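Side-chain contacts in MHC class I antigen (Ctenopharyngodon idella, PDB 5H5Z), which probably presents peptides to T cells as the heavy chain of a class I histocompatibility complex with beta-2-microglobulin: residues T22-G25 / G30-M33; M33-D36 / K41-P44. All blocks are in the same frame, centred on the assembly; numbering follows the deposited sequence.

How the contacts relate
Followed from the N terminus, strand 21-27 leads through a short turn into strand 30-36, and contact 1 closes this first hairpin. A second loop after Asp36 returns the chain as residues 41-44, where contact 2 closes the next hairpin. The two loops follow one another, neither enclosing nor crossing the other, and meet at Met33, which belongs to both contacts. Together they form a three-stranded antiparallel meander at one margin of the peptide-binding platform, with strand 30-36 in the middle and 43-44 outermost. A probable hydrogen bond from Ala23 N to Phe35 O (2.8 Å) joins contact 1 to contact 2, and Thr22 packs against the Tyr34 ring beside it.

Contact 1. Residues T22-G25 / G30-M33; sequences TAVG and GQFM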
loop_
_atom_site.group_PDB
_atom_site.type_symbol
_atom_site.label_atom_id
_atom_site.label_comp_id
_atom_site.label_asym_id
_atom_site.label_seq_id
_atom_site.Cartn_x
_atom_site.Cartn_y
_atom_site.Cartn_z
ATOM N N THR A 22 -4.029 9.734 -12.558
ATOM C CA THR A 22 -3.616 9.905 -11.169
ATOM C C THR A 22 -2.140 9.525 -11.042
ATOM O O THR A 22 -1.706 8.509 -11.585
ATOM C CB THR A 22 -4.453 9.022 -10.211
ATOM O OG1 THR A 22 -5.847 9.298 -10.387
ATOM C CG2 THR A 22 -4.076 9.274 -8.750
ATOM N N ALA A 23 -1.365 10.345 -10.337
ATOM C CA ALA A 23 0.023 10.013 -10.056
ATOM C C ALA A 23 0.277 10.106 -8.559
ATOM O O ALA A 23 -0.156 11.062 -7.910
ATOM C CB ALA A 23 0.959 10.950 -10.812
ATOM N N VAL A 24 0.956 9.096 -8.019
ATOM C CA VAL A 24 1.418 9.103 -6.625
ATOM C C VAL A 24 2.935 8.877 -6.587
ATOM O O VAL A 24 3.459 8.004 -7.280
ATOM C CB VAL A 24 0.673 8.032 -5.782
ATOM C CG1 VAL A 24 1.338 7.812 -4.427
ATOM C CG2 VAL A 24 -0.794 8.410 -5.609
ATOM N N GLY A 25 3.642 9.671 -5.785
ATOM C CA GLY A 25 5.067 9.456 -5.584
ATOM C C GLY A 25 5.337 9.037 -4.158
ATOM O O GLY A 25 4.685 9.528 -3.234
ATOM N N GLY A 30 6.125 5.247 1.190
ATOM C CA GLY A 30 5.272 6.225 1.849
ATOM C C GLY A 30 5.046 7.403 0.923
ATOM O O GLY A 30 6.006 7.997 0.416
ATOM N N GLN A 31 3.780 7.745 0.697
ATOM C CA GLN A 31 3.428 8.783 -0.271
ATOM C C GLN A 31 3.919 10.163 0.156
ATOM O O GLN A 31 3.706 10.568 1.296
ATOM C CB GLN A 31 1.915 8.843 -0.496
ATOM C CG GLN A 31 1.513 10.056 -1.324
ATOM C CD GLN A 31 0.017 10.292 -1.410
ATOM O OE1 GLN A 31 -0.482 10.746 -2.444
ATOM N NE2 GLN A 31 -0.703 10.018 -0.327
ATOM N N PHE A 32 4.561 10.881 -0.763
ATOM C CA PHE A 32 4.952 12.269 -0.506
ATOM C C PHE A 32 4.373 13.253 -1.533
ATOM O O PHE A 32 4.451 14.465 -1.339
ATOM C CB PHE A 32 6.484 12.401 -0.409
ATOM C CG PHE A 32 7.186 12.398 -1.746
ATOM C CD1 PHE A 32 7.499 11.199 -2.379
ATOM C CD2 PHE A 32 7.540 13.596 -2.369
ATOM C CE1 PHE A 32 8.138 11.186 -3.610
ATOM C CE2 PHE A 32 8.184 13.595 -3.605
ATOM C CZ PHE A 32 8.484 12.388 -4.228
ATOM N N MET A 33 3.788 12.728 -2.612
ATOM C CA MET A 33 3.279 13.553 -3.714
ATOM C C MET A 33 1.973 12.980 -4.253
ATOM O O MET A 33 1.803 11.758 -4.290
ATOM C CB MET A 33 4.331 13.623 -4.829
ATOM C CG MET A 33 3.930 14.389 -6.084
ATOM S SD MET A 33 2.922 13.415 -7.218
ATOM C CE MET A 33 4.084 12.187 -7.764
#
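Gln31 meets Val24 through its aliphatic stem: CG lies 3.8 Å from Val24 CG1, the two side chains crossing at about a right angle. Val24 holds CG1 anti to its backbone N (chi1 168°), and this methyl is the one that reaches the stem; a branched apolar residue suits a site that also packs on Leu55 of the beta-2-microglobulin chain. At Phe32 the backbone N donates to Gly25 O at 2.8 Å, while ring atom CD1 comes within 3.4 Å of the same oxygen. Met33 N adds a weak bond to Gly25 O at 3.4 Å. Two consecutive residues thus face one glycine, a classic beta bulge in the hairpin of strands 21-27 and 30-36. Within the bulge, Gly25 N donates to Met33 O at 3.2 Å, making these two residues an antiparallel hydrogen-bonded pair. The flexible side chain of Met33, bent at chi2 and chi3, folds back over Gly25 and brings CE to 3.2 Å from Gly25 N. Glycine, with no side chain, lets this methyl and the Phe32 ring both come close to the backbone. Met33 SD lies 3.9 Å from Ala23 O.

Contact 2. Residues M33-D36 / K41-P44; sequences MYFD and KAVP
The Phe35 ring turns an edge toward Ala42, whose backbone N lies near the ring plane, 3.4 Å from CD2. Lys41 C approaches the same ring obliquely. The Tyr34 ring also meets its partners at the edge: Val43 CG2 sits near its plane on the cross-strand side, and Asp36 OD2 lies in plane beside the hydroxyl.

These groups flank an antiparallel beta hairpin in which the short strand 43-44 borders the platform of the class I fold. Tyr34 and Val43 form a hydrogen-bonded pair with two bonds: Tyr34 N donates to Val43 O at 3.0 Å, and Val43 N returns a bond to Tyr34 O at 2.9 Å. Met33 and Pro44 follow as a non-hydrogen-bonded pair, a place that suits proline, which has no backbone N-H to give.

Side chains alternate between the two faces of the sheet. On the face of Tyr34 and Val43, Val43 CG2 packs 4.1 Å from Tyr34 CB; chi1 of -67° puts CG1 anti to the carbonyl carbon and leaves CG2 between the backbone N and the carbonyl carbon, turned to Tyr34. Tyr34 also touches Thr22, Val24 and, on the beta-2-microglobulin chain, Asp54, so a large residue with a polar end fits the boundary between subunits. Toward helix 55-82, Phe35 packs on Leu65, and the small Ala42 places CB 4.0 Å from Phe35 CD2 and also touches Trp58. Ala42 N is hydrogen-bonded to Thr62 OG1, tying segment 41-44 to the helix.

Asp36 serves both the strand and the turn: OD1 accepts from Ser39 N, while OD2 uses its anti lone pair to accept a hydrogen bond from Tyr34 OH at 2.6 Å.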
loop_
_atom_site.group_PDB
_atom_site.type_symbol
_atom_site.label_atom_id
_atom_site.label_comp_id
_atom_site.label_asym_id
_atom_site.label_seq_id
_atom_site.Cartn_x
_atom_site.Cartn_y
_atom_site.Cartn_z
ATOM N N MET A 33 3.788 12.728 -2.612
ATOM C CA MET A 33 3.279 13.553 -3.714
ATOM C C MET A 33 1.973 12.980 -4.253
ATOM O O MET A 33 1.803 11.758 -4.290
ATOM C CB MET A 33 4.331 13.623 -4.829
ATOM C CG MET A 33 3.930 14.389 -6.084
ATOM S SD MET A 33 2.922 13.415 -7.218
ATOM C CE MET A 33 4.084 12.187 -7.764
ATOM N N TYR A 34 1.072 13.866 -4.678
ATOM C CA TYR A 34 -0.150 13.481 -5.389
ATOM C C TYR A 34 -0.399 14.401 -6.592
ATOM O O TYR A 34 -0.127 15.596 -6.523
ATOM C CB TYR A 34 -1.354 13.539 -4.450
ATOM C CG TYR A 34 -2.657 13.183 -5.125
ATOM C CD1 TYR A 34 -3.000 11.851 -5.339
ATOM C CD2 TYR A 34 -3.537 14.173 -5.567
ATOM C CE1 TYR A 34 -4.189 11.508 -5.956
ATOM C CE2 TYR A 34 -4.730 13.839 -6.189
ATOM C CZ TYR A 34 -5.047 12.503 -6.378
ATOM O OH TYR A 34 -6.220 12.149 -6.988
ATOM N N PHE A 35 -0.924 13.835 -7.680
ATOM C CA PHE A 35 -1.410 14.607 -8.827
ATOM C C PHE A 35 -2.608 13.897 -9.433
ATOM O O PHE A 35 -2.621 12.671 -9.532
ATOM C CB PHE A 35 -0.311 14.746 -9.891
ATOM C CG PHE A 35 -0.750 15.454 -11.160
ATOM C CD1 PHE A 35 -1.372 14.753 -12.195
ATOM C CD2 PHE A 35 -0.513 16.814 -11.335
ATOM C CE1 PHE A 35 -1.770 15.399 -13.365
ATOM C CE2 PHE A 35 -0.898 17.464 -12.503
ATOM C CZ PHE A 35 -1.529 16.761 -13.521
ATOM N N ASP A 36 -3.610 14.669 -9.840
ATOM C CA ASP A 36 -4.635 14.132 -10.726
ATOM C C ASP A 36 -5.090 15.128 -11.786
ATOM O O ASP A 36 -4.836 16.331 -11.675
ATOM C CB ASP A 36 -5.803 13.461 -9.961
ATOM C CG ASP A 36 -6.773 14.453 -9.332
ATOM O OD1 ASP A 36 -7.111 15.479 -9.958
ATOM O OD2 ASP A 36 -7.239 14.171 -8.206
ATOM N N LYS A 41 -2.928 19.682 -10.592
ATOM C CA LYS A 41 -1.908 20.257 -9.723
ATOM C C LYS A 41 -1.211 19.176 -8.914
ATOM O O LYS A 41 -1.866 18.327 -8.310
ATOM C CB LYS A 41 -2.513 21.324 -8.790
ATOM C CG LYS A 41 -3.112 22.540 -9.501
ATOM C CD LYS A 41 -2.058 23.396 -10.207
ATOM C CE LYS A 41 -2.669 24.336 -11.250
ATOM N NZ LYS A 41 -2.711 23.801 -12.654
ATOM N N ALA A 42 0.119 19.197 -8.931
ATOM C CA ALA A 42 0.914 18.315 -8.079
ATOM C C ALA A 42 1.060 18.956 -6.706
ATOM O O ALA A 42 1.408 20.143 -6.599
ATOM C CB ALA A 42 2.280 18.062 -8.692
ATOM N N VAL A 43 0.804 18.173 -5.661
ATOM C CA VAL A 43 0.798 18.687 -4.285
ATOM C C VAL A 43 1.607 17.819 -3.306
ATOM O O VAL A 43 1.709 16.594 -3.489
ATOM C CB VAL A 43 -0.645 18.879 -3.743
ATOM C CG1 VAL A 43 -1.368 19.989 -4.497
ATOM C CG2 VAL A 43 -1.435 17.579 -3.808
ATOM N N PRO A 44 2.180 18.455 -2.260
ATOM C CA PRO A 44 2.941 17.756 -1.223
ATOM C C PRO A 44 2.050 16.903 -0.332
ATOM O O PRO A 44 0.894 17.258 -0.095
ATOM C CB PRO A 44 3.544 18.901 -0.399
ATOM C CG PRO A 44 2.635 20.059 -0.627
ATOM C CD PRO A 44 2.196 19.920 -2.054
#